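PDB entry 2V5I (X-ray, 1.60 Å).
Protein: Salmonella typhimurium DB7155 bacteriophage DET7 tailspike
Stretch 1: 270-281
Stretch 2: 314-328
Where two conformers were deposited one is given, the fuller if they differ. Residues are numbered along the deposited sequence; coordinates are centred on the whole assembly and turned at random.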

# COMPACT_ATOMS: atom_id res chain seq x y z
N ALA A 270 -15.99 2.51 -28.03
CA ALA A 270 -14.63 2.04 -27.75
C ALA A 270 -14.37 1.97 -26.23
O ALA A 270 -13.24 1.73 -25.79
N ARG A 271 -15.44 2.11 -25.44
CA ARG A 271 -15.37 2.22 -24.02
C ARG A 271 -15.03 0.86 -23.34
O ARG A 271 -15.07 -0.17 -23.99
N ASN A 272 -14.77 0.91 -22.03
CA ASN A 272 -14.28 -0.27 -21.32
C ASN A 272 -14.93 -0.29 -19.93
O ASN A 272 -15.17 0.75 -19.33
N TYR A 273 -15.04 -1.50 -19.38
CA TYR A 273 -15.68 -1.70 -18.08
C TYR A 273 -14.92 -2.80 -17.30
O TYR A 273 -14.43 -3.72 -17.92
N ASN A 274 -14.85 -2.65 -15.97
CA ASN A 274 -14.47 -3.78 -15.10
C ASN A 274 -13.08 -4.29 -15.40
O ASN A 274 -12.84 -5.51 -15.39
N LEU A 275 -12.13 -3.38 -15.56
CA LEU A 275 -10.72 -3.74 -15.80
C LEU A 275 -9.92 -3.44 -14.52
O LEU A 275 -10.34 -2.61 -13.71
N GLN A 276 -8.82 -4.16 -14.33
CA GLN A 276 -7.87 -3.84 -13.25
C GLN A 276 -6.79 -2.87 -13.65
O GLN A 276 -6.26 -2.95 -14.77
N PHE A 277 -6.42 -1.98 -12.72
CA PHE A 277 -5.26 -1.12 -12.86
C PHE A 277 -4.59 -1.16 -11.50
O PHE A 277 -5.06 -0.49 -10.56
N ARG A 278 -3.62 -2.09 -11.34
CA ARG A 278 -3.06 -2.39 -10.02
C ARG A 278 -1.54 -2.57 -10.05
O ARG A 278 -0.98 -3.03 -11.03
N ASP A 279 -0.89 -2.12 -8.99
CA ASP A 279 0.54 -2.33 -8.80
C ASP A 279 1.37 -1.79 -9.98
O ASP A 279 2.40 -2.35 -10.34
N SER A 280 0.92 -0.66 -10.53
CA SER A 280 1.52 -0.12 -11.77
C SER A 280 1.97 1.34 -11.59
O SER A 280 1.60 2.01 -10.64
N VAL A 281 2.87 1.78 -12.48
CA VAL A 281 3.60 3.03 -12.29
C VAL A 281 3.67 3.77 -13.60
O VAL A 281 4.00 3.17 -14.63
N PRO A 314 -26.17 9.65 -17.66
CA PRO A 314 -25.63 10.84 -18.29
C PRO A 314 -24.12 10.76 -18.59
O PRO A 314 -23.40 9.91 -18.02
N PHE A 315 -23.65 11.62 -19.47
CA PHE A 315 -22.24 11.65 -19.79
C PHE A 315 -21.43 11.88 -18.49
O PHE A 315 -21.82 12.66 -17.61
N HIS A 316 -20.36 11.08 -18.38
CA HIS A 316 -19.46 11.09 -17.24
C HIS A 316 -20.01 10.30 -16.03
O HIS A 316 -19.41 10.34 -14.96
N GLN A 317 -21.13 9.61 -16.22
CA GLN A 317 -21.77 8.84 -15.12
C GLN A 317 -21.86 7.31 -15.39
O GLN A 317 -22.62 6.63 -14.73
N LEU A 318 -21.11 6.78 -16.35
CA LEU A 318 -21.14 5.33 -16.58
C LEU A 318 -20.61 4.55 -15.39
O LEU A 318 -19.66 4.99 -14.73
N PRO A 319 -21.21 3.38 -15.13
CA PRO A 319 -20.69 2.47 -14.06
C PRO A 319 -19.50 1.65 -14.53
O PRO A 319 -19.57 0.42 -14.69
N ASN A 320 -18.39 2.35 -14.80
CA ASN A 320 -17.24 1.71 -15.41
C ASN A 320 -16.58 0.71 -14.52
O ASN A 320 -16.02 -0.26 -14.99
N ASN A 321 -16.64 0.98 -13.22
CA ASN A 321 -16.24 0.03 -12.18
C ASN A 321 -14.87 -0.62 -12.35
O ASN A 321 -14.71 -1.86 -12.11
N HIS A 322 -13.88 0.19 -12.70
CA HIS A 322 -12.53 -0.38 -12.71
C HIS A 322 -12.01 -0.62 -11.30
O HIS A 322 -12.36 0.08 -10.37
N LEU A 323 -11.16 -1.65 -11.15
CA LEU A 323 -10.54 -1.97 -9.89
C LEU A 323 -9.16 -1.30 -9.88
O LEU A 323 -8.20 -1.78 -10.51
N VAL A 324 -9.08 -0.16 -9.19
CA VAL A 324 -7.90 0.71 -9.17
C VAL A 324 -7.32 0.71 -7.78
O VAL A 324 -7.99 1.15 -6.83
N ASP A 325 -6.12 0.13 -7.63
CA ASP A 325 -5.45 -0.02 -6.32
C ASP A 325 -3.95 -0.13 -6.48
O ASP A 325 -3.45 -0.82 -7.35
N ASN A 326 -3.24 0.59 -5.63
CA ASN A 326 -1.80 0.54 -5.54
C ASN A 326 -1.12 0.98 -6.84
O ASN A 326 -0.37 0.25 -7.46
N ILE A 327 -1.46 2.20 -7.25
CA ILE A 327 -0.83 2.80 -8.43
C ILE A 327 -0.03 4.04 -8.05
O ILE A 327 -0.34 4.71 -7.08
N LEU A 328 0.98 4.35 -8.87
CA LEU A 328 1.91 5.46 -8.59
C LEU A 328 2.13 6.26 -9.87
O LEU A 328 2.29 5.67 -10.94

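Packing of side chains between two neighbouring rungs of the DET7 tailspike, stretches 270-281 and 314-328, which run parallel and in register from Q276/L323 to R278/D325. The strands bond through F277 N to L323 O (2.8 Å) and D325 N to F277 O (3.2 Å), and because they are parallel and in register, paired residues send their side chains to the same face. On the face of Q276, L323, R278 and D325, R278 (chi1 m, chi2 t, chi3 m) folds its aliphatic part over the neighbouring strand, with CD 4.2 Å from L323 CG and CG 4.3 Å from D325 CB. With chi3 in m, the guanidinium lies beside the side chain of Q276 (m, t, chi3 64°) on its own strand, whose OE1 accepts from R278 NE at 2.7 Å and from R278 NH2 at 3.0 Å. A water accepts from R278 NH1 (2.9 Å) and lies within hydrogen-bonding distance of D279 OD1 (3.0 Å) and D325 OD2 (2.7 Å), so it links the two stretches. L323 (t, p) also meets Q276, CD2 to CG at 4.2 Å.

On the other face, F277 (m, chi2 -85°) lays CB 4.4 Å from V324 CG2 (V324 is t) and turns its ring edge to the face of H322; the planes stand at 89°, centroids 5.7 Å apart. H322 (m, chi2 -57°) is held in this pose by its own ring edge: ND1 accepts from L275 N at 3.1 Å. The side chain thus acts in place of a backbone carbonyl just before the strands pair, and L275 O then receives L323 N at 2.9 Å.

At the corner, D279 and N326 both have positive phi. The CA-to-CB bond of D279 points away overall, yet in its m rotamer the carboxylate comes nearer; the CA-to-CB bond of N326 (t) points toward stretch 1, and N326 ND2 donates to D279 OD1 at 2.7 Å. One turn is thereby tied to the next by side chains where the backbone bonds of D279 N are weak. A looser echo occurs earlier, with N321 (t) giving a weak bond from ND2 to N274 OD1 (3.3 Å; N274 is m). A second water lies 3.2 Å from S280 O and 3.0 Å from N326 O. Beyond the corner, V281 (t) and L328 (t, p) share a face, CG1 to CD2 at 4.1 Å.

At the loop end, L318 (m, t) points toward stretch 1 and meets both the extended R271 (m, t, t), CD1 to R271 CD at 3.6 Å, and Y273 (m, chi2 85°), CD2 to Y273 OH at 3.5 Å. The Y273 ring presents its edge to P319 O, 3.5 Å from CD2 of Y273.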

# COMPACT_ATOMS: atom_id res chain seq x y z
CB ALA A 270 -13.62 2.98 -28.37
CB ARG A 271 -16.65 2.82 -23.43
CG ARG A 271 -16.97 4.23 -23.94
CD ARG A 271 -18.33 4.63 -23.45
NE ARG A 271 -18.70 5.99 -23.79
CZ ARG A 271 -19.18 6.36 -24.97
NH1 ARG A 271 -19.39 5.47 -25.94
NH2 ARG A 271 -19.48 7.66 -25.18
CB ASN A 272 -12.77 -0.20 -21.15
CG ASN A 272 -12.08 -0.07 -22.47
OD1 ASN A 272 -11.80 -1.07 -23.11
ND2 ASN A 272 -11.85 1.18 -22.89
CB TYR A 273 -17.10 -2.20 -18.27
CG TYR A 273 -18.09 -1.19 -18.85
CD1 TYR A 273 -18.19 -1.02 -20.21
CD2 TYR A 273 -18.88 -0.46 -18.02
CE1 TYR A 273 -19.11 -0.07 -20.76
CE2 TYR A 273 -19.77 0.47 -18.51
CZ TYR A 273 -19.89 0.62 -19.90
OH TYR A 273 -20.77 1.56 -20.37
CB ASN A 274 -15.48 -4.92 -15.28
CG ASN A 274 -16.88 -4.58 -14.78
OD1 ASN A 274 -17.09 -4.14 -13.62
ND2 ASN A 274 -17.89 -4.86 -15.65
CB LEU A 275 -10.10 -2.94 -16.98
CG LEU A 275 -10.78 -3.26 -18.35
CD1 LEU A 275 -10.04 -2.39 -19.37
CD2 LEU A 275 -10.68 -4.73 -18.70
CB GLN A 276 -7.17 -5.15 -12.84
CG GLN A 276 -8.10 -6.19 -12.27
CD GLN A 276 -7.31 -7.40 -11.88
OE1 GLN A 276 -6.47 -7.28 -10.98
NE2 GLN A 276 -7.52 -8.54 -12.56
CB PHE A 277 -5.63 0.29 -13.30
CG PHE A 277 -6.22 0.31 -14.66
CD1 PHE A 277 -5.39 0.37 -15.76
CD2 PHE A 277 -7.61 0.24 -14.86
CE1 PHE A 277 -5.95 0.31 -17.06
CE2 PHE A 277 -8.12 0.15 -16.13
CZ PHE A 277 -7.29 0.18 -17.21
CB ARG A 278 -3.66 -3.67 -9.40
CG ARG A 278 -5.16 -3.63 -9.18
CD ARG A 278 -5.61 -4.75 -8.24
NE ARG A 278 -5.33 -6.05 -8.83
CZ ARG A 278 -4.40 -6.94 -8.45
NH1 ARG A 278 -3.61 -6.71 -7.39
NH2 ARG A 278 -4.23 -8.07 -9.13
CB ASP A 279 0.84 -3.83 -8.60
CG ASP A 279 0.11 -4.50 -7.44
OD1 ASP A 279 -0.47 -3.86 -6.54
OD2 ASP A 279 0.17 -5.78 -7.44
CB SER A 280 0.57 -0.26 -12.93
OG SER A 280 0.29 -1.61 -13.20
CB VAL A 281 5.05 2.74 -11.84
CG1 VAL A 281 5.78 4.05 -11.66
CG2 VAL A 281 5.06 1.93 -10.52
CB PRO A 314 -25.87 11.95 -17.27
CG PRO A 314 -26.96 11.43 -16.39
CD PRO A 314 -26.81 9.97 -16.37
CB PHE A 315 -21.88 12.70 -20.84
CG PHE A 315 -22.34 12.35 -22.24
CD1 PHE A 315 -22.07 11.11 -22.79
CD2 PHE A 315 -22.98 13.29 -23.02
CE1 PHE A 315 -22.45 10.79 -24.09
CE2 PHE A 315 -23.39 12.97 -24.36
CZ PHE A 315 -23.12 11.76 -24.88
CB HIS A 316 -18.96 12.49 -16.86
CG HIS A 316 -18.24 13.18 -17.98
ND1 HIS A 316 -17.10 12.67 -18.57
CD2 HIS A 316 -18.51 14.34 -18.61
CE1 HIS A 316 -16.70 13.50 -19.52
NE2 HIS A 316 -17.54 14.53 -19.56
CB GLN A 317 -23.14 9.44 -14.76
CG GLN A 317 -23.01 10.90 -14.37
CD GLN A 317 -24.21 11.45 -13.67
OE1 GLN A 317 -24.99 10.72 -13.07
NE2 GLN A 317 -24.38 12.77 -13.76
CB LEU A 318 -20.39 4.94 -17.83
CG LEU A 318 -21.05 5.33 -19.17
CD1 LEU A 318 -20.02 5.14 -20.29
CD2 LEU A 318 -22.33 4.58 -19.45
CB PRO A 319 -21.91 1.62 -13.76
CG PRO A 319 -22.54 1.46 -15.06
CD PRO A 319 -22.41 2.80 -15.76
CB ASN A 320 -16.28 2.72 -16.07
CG ASN A 320 -16.05 3.99 -15.26
OD1 ASN A 320 -16.17 3.99 -14.05
ND2 ASN A 320 -15.74 5.10 -15.94
CB ASN A 321 -17.30 -1.08 -12.05
CG ASN A 321 -17.26 -1.76 -10.66
OD1 ASN A 321 -16.77 -1.17 -9.66
ND2 ASN A 321 -17.66 -3.00 -10.61
CB HIS A 322 -11.59 0.52 -13.51
CG HIS A 322 -12.04 0.73 -14.92
ND1 HIS A 322 -12.25 -0.32 -15.78
CD2 HIS A 322 -12.33 1.87 -15.63
CE1 HIS A 322 -12.70 0.15 -16.95
NE2 HIS A 322 -12.73 1.47 -16.89
CB LEU A 323 -10.42 -3.48 -9.71
CG LEU A 323 -9.69 -3.98 -8.46
CD1 LEU A 323 -10.28 -3.41 -7.20
CD2 LEU A 323 -9.75 -5.52 -8.44
CB VAL A 324 -8.27 2.18 -9.57
CG1 VAL A 324 -7.03 3.09 -9.53
CG2 VAL A 324 -8.87 2.20 -10.95
CB ASP A 325 -5.96 -1.33 -5.63
CG ASP A 325 -5.32 -1.57 -4.27
OD1 ASP A 325 -5.61 -0.82 -3.31
OD2 ASP A 325 -4.54 -2.55 -4.12
CB ASN A 326 -1.29 -0.85 -5.15
CG ASN A 326 0.19 -0.86 -4.91
OD1 ASN A 326 0.76 0.17 -4.57
ND2 ASN A 326 0.83 -2.02 -5.05
CB ILE A 327 -1.89 3.13 -9.53
CG1 ILE A 327 -2.99 4.07 -9.06
CG2 ILE A 327 -2.50 1.85 -10.08
CD1 ILE A 327 -3.74 4.73 -10.13
CB LEU A 328 3.27 4.93 -8.12
CG LEU A 328 4.45 5.91 -7.98
CD1 LEU A 328 4.20 6.93 -6.93
CD2 LEU A 328 5.77 5.15 -7.73
O HOH W 1 -3.26 -4.45 -5.54
O HOH W 2 2.47 1.11 -7.71